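PDB 4ARU: histidine acid phosphatase, which belongs to branch 2 of the histidine phosphatase superfamily and carries a pocket that holds L(+)-tartaric acid in the model. Local coordinates for residues Ile15-Val21 / Thr330-Leu336; Asp90-Thr95 / Ile303-Asp307; Met168-Leu172 / Leu220-Phe224; Phe191-Ser197 / Glu211-Ala217; Ala279-Ser284 / Leu395-Ser399. All blocks are in the same frame, centred on the assembly; numbering follows the deposited sequence.

Interaction 1 (Ile15-Val21 / Thr330-Leu336); sequences ILSRHGV and TPPGGAL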
# COMPACT_ATOMS: atom_id res chain seq x y z
N ILE A 15 6.34 -2.18 -10.27
CA ILE A 15 5.80 -1.22 -9.36
C ILE A 15 4.54 -1.77 -8.73
O ILE A 15 3.61 -2.13 -9.47
CB ILE A 15 5.45 0.07 -10.11
CG1 ILE A 15 6.71 0.60 -10.84
CG2 ILE A 15 4.87 1.12 -9.18
CD1 ILE A 15 6.46 1.80 -11.71
N LEU A 16 4.50 -1.90 -7.42
CA LEU A 16 3.30 -2.33 -6.69
C LEU A 16 2.78 -1.09 -6.01
O LEU A 16 3.36 -0.58 -5.03
CB LEU A 16 3.62 -3.46 -5.68
CG LEU A 16 2.41 -3.80 -4.82
CD1 LEU A 16 1.25 -4.36 -5.64
CD2 LEU A 16 2.78 -4.80 -3.76
N SER A 17 1.72 -0.52 -6.58
CA SER A 17 1.21 0.76 -6.17
C SER A 17 -0.10 0.63 -5.42
O SER A 17 -0.98 -0.12 -5.84
CB SER A 17 0.92 1.62 -7.40
OG SER A 17 0.58 2.94 -7.04
N ARG A 18 -0.29 1.42 -4.37
CA ARG A 18 -1.64 1.61 -3.84
C ARG A 18 -2.41 2.46 -4.82
O ARG A 18 -1.86 3.34 -5.49
CB ARG A 18 -1.59 2.29 -2.50
CG ARG A 18 -2.93 2.40 -1.77
CD ARG A 18 -2.77 3.02 -0.40
NE ARG A 18 -4.08 3.15 0.22
CZ ARG A 18 -4.43 4.07 1.09
NH1 ARG A 18 -3.56 4.93 1.59
NH2 ARG A 18 -5.69 4.13 1.50
N HIS A 19 -3.72 2.24 -4.88
CA HIS A 19 -4.57 3.17 -5.61
C HIS A 19 -4.54 4.58 -5.05
O HIS A 19 -3.98 4.87 -3.98
CB HIS A 19 -6.04 2.68 -5.57
CG HIS A 19 -6.58 2.51 -4.20
ND1 HIS A 19 -6.89 3.56 -3.36
CD2 HIS A 19 -6.81 1.38 -3.50
CE1 HIS A 19 -7.29 3.08 -2.19
NE2 HIS A 19 -7.27 1.76 -2.26
N GLY A 20 -5.11 5.48 -5.81
CA GLY A 20 -5.18 6.86 -5.42
C GLY A 20 -6.23 7.22 -4.38
O GLY A 20 -6.90 6.40 -3.82
N VAL A 21 -6.32 8.50 -4.10
CA VAL A 21 -7.23 9.06 -3.10
C VAL A 21 -8.64 8.62 -3.44
O VAL A 21 -9.11 8.83 -4.55
CB VAL A 21 -7.13 10.59 -3.02
CG1 VAL A 21 -8.16 11.15 -2.06
CG2 VAL A 21 -5.73 11.03 -2.62
N THR A 330 1.77 3.68 4.08
CA THR A 330 1.21 3.13 2.82
C THR A 330 0.26 4.16 2.23
O THR A 330 -0.95 3.93 2.15
CB THR A 330 0.53 1.76 3.05
OG1 THR A 330 -0.37 1.83 4.15
CG2 THR A 330 1.59 0.65 3.33
N PRO A 331 0.76 5.32 1.79
CA PRO A 331 -0.09 6.40 1.39
C PRO A 331 -0.75 6.22 0.02
O PRO A 331 -0.33 5.39 -0.76
CB PRO A 331 0.87 7.59 1.38
CG PRO A 331 2.12 6.97 0.88
CD PRO A 331 2.19 5.70 1.66
N PRO A 332 -1.79 6.97 -0.27
CA PRO A 332 -2.46 6.87 -1.58
C PRO A 332 -1.47 7.17 -2.70
O PRO A 332 -0.75 8.19 -2.67
CB PRO A 332 -3.54 7.95 -1.53
CG PRO A 332 -3.66 8.39 -0.11
CD PRO A 332 -2.36 8.06 0.56
N GLY A 333 -1.45 6.27 -3.67
CA GLY A 333 -0.51 6.32 -4.76
C GLY A 333 0.93 5.97 -4.42
O GLY A 333 1.80 6.00 -5.29
N GLY A 334 1.21 5.64 -3.17
CA GLY A 334 2.57 5.22 -2.80
C GLY A 334 2.84 3.83 -3.31
O GLY A 334 1.94 3.00 -3.36
N ALA A 335 4.07 3.56 -3.72
CA ALA A 335 4.35 2.32 -4.36
C ALA A 335 5.71 1.76 -3.97
O ALA A 335 6.69 2.54 -3.83
CB ALA A 335 4.29 2.50 -5.86
N LEU A 336 5.79 0.43 -3.88
CA LEU A 336 7.06 -0.23 -3.86
C LEU A 336 7.54 -0.38 -5.30
O LEU A 336 6.87 -1.02 -6.16
CB LEU A 336 6.97 -1.62 -3.26
CG LEU A 336 6.72 -1.67 -1.76
CD1 LEU A 336 6.39 -3.10 -1.35
CD2 LEU A 336 7.95 -1.10 -1.03
O HOH W 1 2.23 5.09 -7.81
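Leu16 and Leu336 pair their backbones where strand 9-18 runs antiparallel to strand 335-342 in the central sheet of the histidine phosphatase fold. Leu16 N donates to Leu336 O at 2.8 Å, and Leu336 N returns a bond to Leu16 O at 2.9 Å. Further along, Arg18 N makes a nearly straight bond to Gly334 O (2.9 Å, 170°). Ser17 and Ala335, between these bonds, form a non-hydrogen-bonded pair. The backbone of Ser17 is instead bonded to Ile303 and Gly305 of the strand next door. Residues Pro331-Gly334 make a type II turn, closed by Gly334 N on Pro331 O. Gly333 N in that turn reaches His19 O at 2.9 Å, from above the carbonyl plane. Arg18, His19 and Gly20 are the RHG of the family signature. Arg18 CG is anti to the backbone N (chi1 -173°), and the chain runs extended along the turn. Its NH1 reaches Thr330 O at 2.9 Å in a bent bond, the oxygen tilted from the guanidinium plane. NH1 also has a salt bridge to Glu222, while NH2 binds the tartaric acid. His19 ND1 donates to Gly20 O, and NE2 bonds the tartaric acid. A water donates to both Ser17 OG (2.8 Å) and Gly333 O (2.7 Å), and Ser17 OG donates to Arg18 O.

Interaction 2 (Asp90-Thr95 / Ile303-Asp307); sequences DVDQRT and IAGHD. With TLA (L(+)-tartaric acid), chain B.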
# COMPACT_ATOMS: atom_id res chain seq x y z
N ASP A 90 -6.28 -4.49 -9.85
CA ASP A 90 -7.33 -5.23 -9.19
C ASP A 90 -8.68 -4.79 -9.74
O ASP A 90 -8.81 -3.79 -10.43
CB ASP A 90 -7.28 -5.05 -7.67
CG ASP A 90 -7.99 -6.15 -6.88
OD1 ASP A 90 -8.46 -7.16 -7.42
OD2 ASP A 90 -8.05 -5.92 -5.64
N VAL A 91 -9.70 -5.55 -9.38
CA VAL A 91 -11.02 -5.44 -9.97
C VAL A 91 -11.79 -4.17 -9.63
O VAL A 91 -12.74 -3.84 -10.36
CB VAL A 91 -11.91 -6.64 -9.59
CG1 VAL A 91 -11.34 -7.83 -10.28
CG2 VAL A 91 -12.06 -6.88 -8.09
N ASP A 92 -11.42 -3.50 -8.54
CA ASP A 92 -12.21 -2.38 -8.05
C ASP A 92 -12.10 -1.16 -8.97
O ASP A 92 -11.13 -0.97 -9.68
CB ASP A 92 -11.76 -2.00 -6.64
CG ASP A 92 -11.87 -3.13 -5.68
OD1 ASP A 92 -13.00 -3.69 -5.58
OD2 ASP A 92 -10.83 -3.52 -5.12
N GLN A 93 -13.12 -0.33 -8.95
CA GLN A 93 -13.08 0.92 -9.65
C GLN A 93 -11.80 1.68 -9.28
O GLN A 93 -11.10 2.25 -10.14
CB GLN A 93 -14.35 1.74 -9.35
CG GLN A 93 -14.47 3.07 -10.09
CD GLN A 93 -13.88 4.26 -9.37
OE1 GLN A 93 -13.22 4.14 -8.39
NE2 GLN A 93 -14.13 5.43 -9.94
N ARG A 94 -11.49 1.74 -7.99
CA ARG A 94 -10.40 2.60 -7.53
C ARG A 94 -9.06 2.14 -8.11
O ARG A 94 -8.20 2.98 -8.41
CB ARG A 94 -10.38 2.70 -6.01
CG ARG A 94 -10.25 1.39 -5.26
CD ARG A 94 -10.35 1.66 -3.73
NE ARG A 94 -10.44 0.41 -2.99
CZ ARG A 94 -11.57 -0.19 -2.67
NH1 ARG A 94 -12.73 0.33 -3.05
NH2 ARG A 94 -11.57 -1.33 -2.00
N THR A 95 -8.87 0.84 -8.24
CA THR A 95 -7.62 0.29 -8.75
C THR A 95 -7.58 0.34 -10.30
O THR A 95 -6.56 0.71 -10.86
CB THR A 95 -7.39 -1.16 -8.25
OG1 THR A 95 -8.60 -1.91 -8.33
CG2 THR A 95 -6.96 -1.18 -6.82
N ILE A 303 1.36 -2.58 -11.04
CA ILE A 303 0.37 -3.39 -10.42
C ILE A 303 -0.40 -2.49 -9.48
O ILE A 303 0.17 -1.96 -8.48
CB ILE A 303 0.98 -4.59 -9.68
CG1 ILE A 303 1.84 -5.46 -10.60
CG2 ILE A 303 -0.13 -5.40 -9.01
CD1 ILE A 303 2.63 -6.53 -9.87
N ALA A 304 -1.70 -2.31 -9.75
CA ALA A 304 -2.53 -1.36 -9.00
C ALA A 304 -3.35 -2.13 -7.98
O ALA A 304 -4.32 -2.79 -8.31
CB ALA A 304 -3.45 -0.57 -9.94
N GLY A 305 -2.92 -1.99 -6.73
CA GLY A 305 -3.52 -2.69 -5.61
C GLY A 305 -3.86 -1.79 -4.42
O GLY A 305 -4.31 -0.63 -4.58
N HIS A 306 -3.59 -2.31 -3.22
CA HIS A 306 -4.14 -1.81 -1.97
C HIS A 306 -3.03 -1.66 -0.95
O HIS A 306 -1.93 -2.25 -1.10
CB HIS A 306 -5.17 -2.75 -1.43
CG HIS A 306 -6.23 -3.12 -2.43
ND1 HIS A 306 -7.42 -2.42 -2.56
CD2 HIS A 306 -6.24 -4.06 -3.40
CE1 HIS A 306 -8.13 -2.96 -3.52
NE2 HIS A 306 -7.45 -3.97 -4.04
N ASP A 307 -3.29 -0.81 0.04
CA ASP A 307 -2.33 -0.68 1.14
C ASP A 307 -1.97 -2.01 1.78
O ASP A 307 -0.79 -2.26 2.08
CB ASP A 307 -2.77 0.36 2.20
CG ASP A 307 -4.21 0.25 2.66
OD1 ASP A 307 -4.83 -0.83 2.61
OD2 ASP A 307 -4.71 1.29 3.22
O1 TLA B . -9.69 -2.56 -0.37
O11 TLA B . -10.08 -1.76 1.71
C1 TLA B . -9.60 -1.68 0.54
C2 TLA B . -8.91 -0.39 0.20
O2 TLA B . -8.50 -0.41 -1.16
C3 TLA B . -7.67 -0.26 1.09
O3 TLA B . -6.87 -1.43 1.10
C4 TLA B . -6.86 0.94 0.67
O4 TLA B . -7.38 2.08 0.85
O41 TLA B . -5.69 0.81 0.19
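The His306 ring is held at both nitrogens, and one of the bonds is very short: NE2 donates to Asp90 OD2 at 2.6 Å. The carboxylate stands almost perpendicular to the ring, at 89°, and offers its anti lone pair. Its other oxygen, OD1, accepts Val91 N. Asp92 OD2 also comes to the ring edge, 3.2 Å from His306 CE1. Thr95 covers one face with a CH-pi contact, its CG2 4.2 Å from the ring centroid. The ring of His128 meets His306 as well. Behind these side chains, Asp90 N bonds to Ala304 O and ties the loop to strand 300-305. His306 and Asp307 are the HD pair of the family signature, placed where strand 300-305 gives way to helix 307-317. Their pocket holds a tartaric acid, probably from the crystallisation liquor. His306 ND1 and ligand O2 share a bond of 2.7 Å in which either could donate. Arg94 CG lies between the backbone N and the carbonyl carbon (chi1 58°), and the chain then runs extended to the ligand. Its NE donates to ligand O2 at 2.8 Å and its NH2 to ligand O1 at 2.8 Å. Asp92 OD2 lies above this guanidinium toward its rim, a long salt bridge of charges alone. Asp307 N, starting the helix, donates to ligand O41 at 2.9 Å, and ligand O3 donates to Asp307 OD1 at 2.6 Å.

Interaction 3 (Met168-Leu172 / Leu220-Phe224); sequences MSSVL and LAEIF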
# COMPACT_ATOMS: atom_id res chain seq x y z
N MET A 168 -7.11 11.22 19.37
CA MET A 168 -8.23 10.86 18.48
C MET A 168 -9.55 11.28 19.17
O MET A 168 -10.45 11.83 18.54
CB MET A 168 -8.26 9.37 18.17
CG MET A 168 -9.41 8.94 17.27
SD MET A 168 -9.54 9.80 15.67
CE MET A 168 -8.29 9.00 14.71
N SER A 169 -9.69 10.94 20.44
CA SER A 169 -10.88 11.36 21.19
C SER A 169 -11.17 12.85 21.11
O SER A 169 -12.29 13.25 20.84
CB SER A 169 -10.75 10.89 22.65
OG SER A 169 -11.91 11.21 23.41
N SER A 170 -10.11 13.66 21.26
CA SER A 170 -10.27 15.10 21.25
C SER A 170 -10.63 15.61 19.85
O SER A 170 -11.46 16.50 19.73
CB SER A 170 -9.01 15.80 21.84
OG SER A 170 -7.89 15.69 20.99
N VAL A 171 -10.02 15.05 18.81
CA VAL A 171 -10.32 15.43 17.42
C VAL A 171 -11.79 15.12 17.08
O VAL A 171 -12.45 15.92 16.42
CB VAL A 171 -9.37 14.69 16.46
CG1 VAL A 171 -9.85 14.76 15.01
CG2 VAL A 171 -7.95 15.21 16.62
N LEU A 172 -12.28 13.98 17.55
CA LEU A 172 -13.67 13.60 17.37
C LEU A 172 -14.62 14.36 18.26
O LEU A 172 -15.82 14.40 17.96
CB LEU A 172 -13.84 12.09 17.71
CG LEU A 172 -13.11 11.15 16.77
CD1 LEU A 172 -13.20 9.79 17.39
CD2 LEU A 172 -13.70 11.17 15.36
N LEU A 220 -10.26 5.90 11.08
CA LEU A 220 -10.61 7.32 11.13
C LEU A 220 -9.40 8.12 10.74
O LEU A 220 -9.55 9.15 10.01
CB LEU A 220 -11.15 7.70 12.48
CG LEU A 220 -12.39 6.88 12.92
CD1 LEU A 220 -12.85 7.36 14.28
CD2 LEU A 220 -13.48 6.90 11.86
N ALA A 221 -8.23 7.77 11.27
CA ALA A 221 -7.04 8.54 10.96
C ALA A 221 -6.73 8.55 9.47
O ALA A 221 -6.36 9.59 8.92
CB ALA A 221 -5.82 8.00 11.72
N GLU A 222 -6.89 7.40 8.83
CA GLU A 222 -6.71 7.34 7.39
C GLU A 222 -7.76 8.18 6.65
O GLU A 222 -7.44 8.84 5.63
CB GLU A 222 -6.69 5.86 6.94
CG GLU A 222 -6.61 5.67 5.46
CD GLU A 222 -5.26 5.99 4.85
OE1 GLU A 222 -4.23 6.09 5.59
OE2 GLU A 222 -5.22 6.15 3.61
N ILE A 223 -8.99 8.19 7.14
CA ILE A 223 -10.00 9.03 6.50
C ILE A 223 -9.60 10.51 6.58
O ILE A 223 -9.75 11.26 5.61
CB ILE A 223 -11.43 8.77 7.05
CG1 ILE A 223 -11.84 7.36 6.61
CG2 ILE A 223 -12.37 9.91 6.65
CD1 ILE A 223 -13.08 6.85 7.29
N PHE A 224 -9.08 10.98 7.72
CA PHE A 224 -8.65 12.36 7.81
C PHE A 224 -7.53 12.64 6.81
O PHE A 224 -7.54 13.67 6.16
CB PHE A 224 -8.16 12.69 9.22
CG PHE A 224 -9.20 12.52 10.31
CD1 PHE A 224 -10.56 12.73 10.10
CD2 PHE A 224 -8.80 12.18 11.57
CE1 PHE A 224 -11.48 12.59 11.13
CE2 PHE A 224 -9.72 12.04 12.62
CZ PHE A 224 -11.04 12.23 12.40
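Val171 and Phe224 extend toward each other from the two helices, and this is the tight part of the contact. Val171 CG1 meets the ring obliquely, 3.6 Å from Phe224 CE2. Met168 SD meets the same ring atom, Phe224 CE2, at 3.8 Å, in an oblique Met-aromatic contact. The Met168 chain is bent at chi2 (56°) and again at chi3 (78°). The bends bring its methyl across to the other helix, where CE lies 3.7 Å from Ala221 N and also touches Leu220 CB. The leucines pack more loosely. Leu172 CD1 is 4.0 Å from Leu220 CD1, and the two side chains cross at about a right angle. Leu172 CD2 reaches the edge of the Phe224 ring, 4.1 Å from CZ. Ser169 and Ser170 lie on the far side of helix 162-172, and Ser170 is exposed to solvent. Phe191 and Leu249 pack against Met168 and help enclose the apolar side. The two helix segments cross at 56°, with their axes 12.1 Å apart. That is a wide spacing, and large side chains bridge it. It is apolar helix-to-helix packing, consistent with the largely helical domain that accompanies the sheet domain in histidine acid phosphatases.

Interaction 4 (Phe191-Ser197 / Glu211-Ala217); sequences FSQAMPS and EGAVGLA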
# COMPACT_ATOMS: atom_id res chain seq x y z
N PHE A 191 -12.49 6.98 25.41
CA PHE A 191 -12.41 6.29 24.13
C PHE A 191 -11.70 4.97 24.27
O PHE A 191 -12.20 3.94 23.82
CB PHE A 191 -11.71 7.21 23.11
CG PHE A 191 -11.71 6.71 21.68
CD1 PHE A 191 -12.85 6.81 20.91
CD2 PHE A 191 -10.56 6.27 21.06
CE1 PHE A 191 -12.85 6.42 19.58
CE2 PHE A 191 -10.56 5.87 19.74
CZ PHE A 191 -11.70 5.93 19.00
N SER A 192 -10.55 4.97 24.92
CA SER A 192 -9.78 3.73 25.12
C SER A 192 -10.52 2.70 26.02
O SER A 192 -10.58 1.53 25.67
CB SER A 192 -8.41 4.05 25.71
OG SER A 192 -7.68 2.84 25.99
N GLN A 193 -11.05 3.14 27.14
CA GLN A 193 -11.72 2.26 28.10
C GLN A 193 -12.98 1.66 27.48
O GLN A 193 -13.30 0.50 27.71
CB GLN A 193 -12.11 3.07 29.34
CG GLN A 193 -12.59 2.25 30.53
CD GLN A 193 -14.00 1.70 30.37
OE1 GLN A 193 -14.85 2.34 29.76
NE2 GLN A 193 -14.25 0.50 30.91
N ALA A 194 -13.70 2.48 26.71
CA ALA A 194 -14.95 2.05 26.09
C ALA A 194 -14.77 0.96 25.04
O ALA A 194 -15.70 0.19 24.79
CB ALA A 194 -15.67 3.24 25.48
N MET A 195 -13.59 0.92 24.40
CA MET A 195 -13.34 0.09 23.24
C MET A 195 -12.01 -0.64 23.36
O MET A 195 -11.07 -0.38 22.63
CB MET A 195 -13.36 0.90 21.95
CG MET A 195 -14.75 1.43 21.68
SD MET A 195 -14.80 2.42 20.15
CE MET A 195 -15.23 4.01 20.83
N PRO A 196 -11.96 -1.62 24.27
CA PRO A 196 -10.76 -2.44 24.36
C PRO A 196 -10.42 -3.16 23.06
O PRO A 196 -11.31 -3.50 22.28
CB PRO A 196 -11.09 -3.43 25.47
CG PRO A 196 -12.56 -3.52 25.44
CD PRO A 196 -13.03 -2.12 25.15
N SER A 197 -9.13 -3.32 22.76
CA SER A 197 -8.73 -4.08 21.58
C SER A 197 -9.08 -5.56 21.70
O SER A 197 -8.98 -6.15 22.80
CB SER A 197 -7.21 -3.93 21.31
OG SER A 197 -6.86 -2.66 20.85
N GLU A 211 -10.63 -5.29 16.31
CA GLU A 211 -11.75 -4.52 16.84
C GLU A 211 -11.27 -3.65 17.98
O GLU A 211 -10.27 -3.98 18.63
CB GLU A 211 -12.84 -5.44 17.38
CG GLU A 211 -13.40 -6.40 16.31
CD GLU A 211 -14.21 -5.67 15.21
OE1 GLU A 211 -14.72 -4.56 15.43
OE2 GLU A 211 -14.40 -6.26 14.12
N GLY A 212 -12.00 -2.60 18.28
CA GLY A 212 -11.67 -1.70 19.37
C GLY A 212 -11.05 -0.39 18.95
O GLY A 212 -11.00 -0.04 17.77
N ALA A 213 -10.57 0.35 19.94
CA ALA A 213 -10.17 1.72 19.75
C ALA A 213 -9.05 1.90 18.72
O ALA A 213 -9.03 2.87 17.96
CB ALA A 213 -9.78 2.29 21.08
N VAL A 214 -8.05 1.01 18.76
CA VAL A 214 -6.91 1.15 17.85
C VAL A 214 -7.39 0.88 16.43
O VAL A 214 -7.08 1.61 15.50
CB VAL A 214 -5.70 0.24 18.25
CG1 VAL A 214 -4.64 0.30 17.17
CG2 VAL A 214 -5.16 0.64 19.60
N GLY A 215 -8.13 -0.21 16.24
CA GLY A 215 -8.68 -0.53 14.90
C GLY A 215 -9.58 0.57 14.36
O GLY A 215 -9.46 0.94 13.20
N LEU A 216 -10.47 1.09 15.20
CA LEU A 216 -11.36 2.15 14.76
C LEU A 216 -10.60 3.43 14.48
O LEU A 216 -10.76 4.05 13.43
CB LEU A 216 -12.45 2.36 15.79
CG LEU A 216 -13.42 3.52 15.50
CD1 LEU A 216 -14.18 3.33 14.21
CD2 LEU A 216 -14.36 3.68 16.67
N ALA A 217 -9.73 3.82 15.39
CA ALA A 217 -8.91 5.01 15.19
C ALA A 217 -8.05 4.91 13.96
O ALA A 217 -7.85 5.92 13.26
CB ALA A 217 -8.06 5.31 16.40
O HOH W 2 -8.31 -2.04 18.56
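Met195 O accepts two hydrogen bonds: one from Ala213 N at 2.8 Å and one from Asn158 ND2. Ala213 is the first residue of helix 213-229, and Gly212 before it is the N-cap. The backbone of Gly212 has a positive phi (103°), which suits glycine. Its CA packs directly on the other segment, 3.4 Å from Pro196 O. Next to it, Ser197 CA lies 3.3 Å from Glu211 O. These close backbone approaches lie at the mouth of the hairpin of strands 198-201 and 208-211, which joins the two segments. A water sits in the same corner. It donates to Ser197 OG at 2.8 Å and to Glu211 O at 2.8 Å, and it accepts Gly215 N at 3.0 Å. Ser197 OG has a further bond to Asn158 OD1, so Asn158 serves both Ser197 and Met195. The rest of the contact is apolar. Phe191 CG is anti to the backbone N (chi1 -172°), which points the ring at the helix. Its CE2 is 3.9 Å from Ala213 CB, and Ala217 CB comes to the ring edge. Met195 SD lies 3.7 Å from Leu216 CD2. Phe174 meets the Phe191 ring edge-to-face. Gly212 has no side chain to cap the helix. The N-H groups of Ala213 and Gly215 in the first turn are instead satisfied by Met195 O and the water, and the helix dipole would probably strengthen the pull on Met195 O.

Interaction 5 (Ala279-Ser284 / Leu395-Ser399); sequences AHALGS and LSTFS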
# COMPACT_ATOMS: atom_id res chain seq x y z
N ALA A 279 8.79 -11.34 -8.18
CA ALA A 279 10.06 -12.01 -8.34
C ALA A 279 10.25 -12.55 -9.75
O ALA A 279 11.30 -12.40 -10.39
CB ALA A 279 10.19 -13.14 -7.32
N HIS A 280 9.25 -13.25 -10.26
CA HIS A 280 9.29 -13.76 -11.60
C HIS A 280 9.53 -12.64 -12.64
O HIS A 280 10.36 -12.77 -13.54
CB HIS A 280 7.97 -14.48 -11.91
CG HIS A 280 7.94 -15.01 -13.30
ND1 HIS A 280 7.43 -14.30 -14.35
CD2 HIS A 280 8.40 -16.17 -13.82
CE1 HIS A 280 7.57 -14.99 -15.47
NE2 HIS A 280 8.14 -16.14 -15.17
N ALA A 281 8.87 -11.51 -12.43
CA ALA A 281 8.98 -10.36 -13.37
C ALA A 281 10.38 -9.77 -13.31
O ALA A 281 10.85 -9.22 -14.30
CB ALA A 281 7.98 -9.31 -13.07
N LEU A 282 11.07 -9.92 -12.18
CA LEU A 282 12.43 -9.41 -12.01
C LEU A 282 13.49 -10.36 -12.52
O LEU A 282 14.67 -10.00 -12.59
CB LEU A 282 12.69 -9.08 -10.54
CG LEU A 282 11.88 -7.95 -9.95
CD1 LEU A 282 11.93 -7.95 -8.42
CD2 LEU A 282 12.37 -6.60 -10.44
N GLY A 283 13.07 -11.58 -12.84
CA GLY A 283 13.96 -12.57 -13.44
C GLY A 283 14.22 -13.84 -12.63
O GLY A 283 15.01 -14.66 -13.06
N SER A 284 13.54 -14.02 -11.49
CA SER A 284 13.69 -15.24 -10.72
C SER A 284 13.18 -16.42 -11.50
O SER A 284 12.14 -16.31 -12.17
CB SER A 284 12.94 -15.19 -9.39
OG SER A 284 13.29 -14.06 -8.64
N LEU A 395 20.21 -10.62 -7.31
CA LEU A 395 18.95 -11.28 -7.65
C LEU A 395 18.95 -12.73 -7.16
O LEU A 395 17.92 -13.21 -6.69
CB LEU A 395 18.72 -11.26 -9.17
CG LEU A 395 17.47 -12.02 -9.63
CD1 LEU A 395 16.22 -11.42 -9.04
CD2 LEU A 395 17.39 -12.02 -11.14
N SER A 396 20.09 -13.41 -7.25
CA SER A 396 20.18 -14.80 -6.82
C SER A 396 19.84 -14.90 -5.33
O SER A 396 19.16 -15.83 -4.90
CB SER A 396 21.56 -15.33 -7.15
OG SER A 396 22.62 -14.48 -6.67
N THR A 397 20.24 -13.93 -4.54
CA THR A 397 19.86 -13.92 -3.13
C THR A 397 18.39 -13.54 -2.95
O THR A 397 17.66 -14.17 -2.17
CB THR A 397 20.77 -12.96 -2.31
OG1 THR A 397 22.10 -13.38 -2.48
CG2 THR A 397 20.32 -12.96 -0.83
N PHE A 398 17.93 -12.50 -3.63
CA PHE A 398 16.53 -12.06 -3.56
C PHE A 398 15.62 -13.25 -3.86
O PHE A 398 14.63 -13.48 -3.11
CB PHE A 398 16.30 -10.96 -4.58
CG PHE A 398 14.90 -10.40 -4.56
CD1 PHE A 398 14.54 -9.40 -3.65
CD2 PHE A 398 13.94 -10.83 -5.46
CE1 PHE A 398 13.28 -8.89 -3.60
CE2 PHE A 398 12.66 -10.35 -5.41
CZ PHE A 398 12.34 -9.35 -4.51
N SER A 399 15.92 -14.01 -4.90
CA SER A 399 15.13 -15.19 -5.27
C SER A 399 15.03 -16.19 -4.15
O SER A 399 13.99 -16.76 -3.91
CB SER A 399 15.73 -15.87 -6.48
OG SER A 399 15.66 -15.00 -7.60
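A Schellman motif at Gly283 closes helix 264-282. Leu282, Gly283 and Ser284 around it meet Leu395, and Ser284 meets Ser399, in the first turns of helix 395-405. Gly283 makes the turn with a positive phi (117°). Ser284 N then bonds back to Ala279 O at 3.0 Å, and Gly283 N bonds to His280 O. Ser284 OG is anti to its carbonyl carbon (chi1 -53°) and comes to Ser399 OG. The two hydroxyls, Ser284 OG and Ser399 OG, share a bond of 2.8 Å, in which either could be the donor. Ser399 OG is also 3.0 Å from Leu395 O in its own helix. Leu395 fits against the turn with its two methyls: CD2 is 3.7 Å from Leu282 O, and CD1 is 4.0 Å from Ser284 OG. Leu282 O has its own partner in Arg340 NH1. Phe398 CE2 meets Leu282 CD1 at 3.9 Å and Ala279 CB at 4.2 Å, and the Leu282 and Phe398 side chains cross at about a right angle. Phe398 also touches Ile381, one of the potassium ligands. Leu282 and Phe398 both rest on Val350 and Phe338 of the central sheet. Two helices meeting end to start over the same strands are consistent with the alpha/beta sandwich of the histidine phosphatase fold.

Interactions 1 and 2 lie about 9 Å apart between centres, on neighbouring strands 9-18 and 300-305 of the central sheet. They bring the RHG and HD signatures to one pocket. Interactions 3 and 4 share helix 213-229, with centres about 12 Å apart, and lie in the helical part of the chain. The centre of interaction 5 is about 41 Å from the centres of both, on the opposite side of the chain's centre. Along the chain, interaction 4 nests within 3, 3 within 2, and 2 within 1. Interaction 5 crosses 1 and 2. The helical part is thus an insertion between strands of the sheet. It still meets the pocket through the salt bridge from Arg18 of interaction 1 to Glu222 of interaction 3.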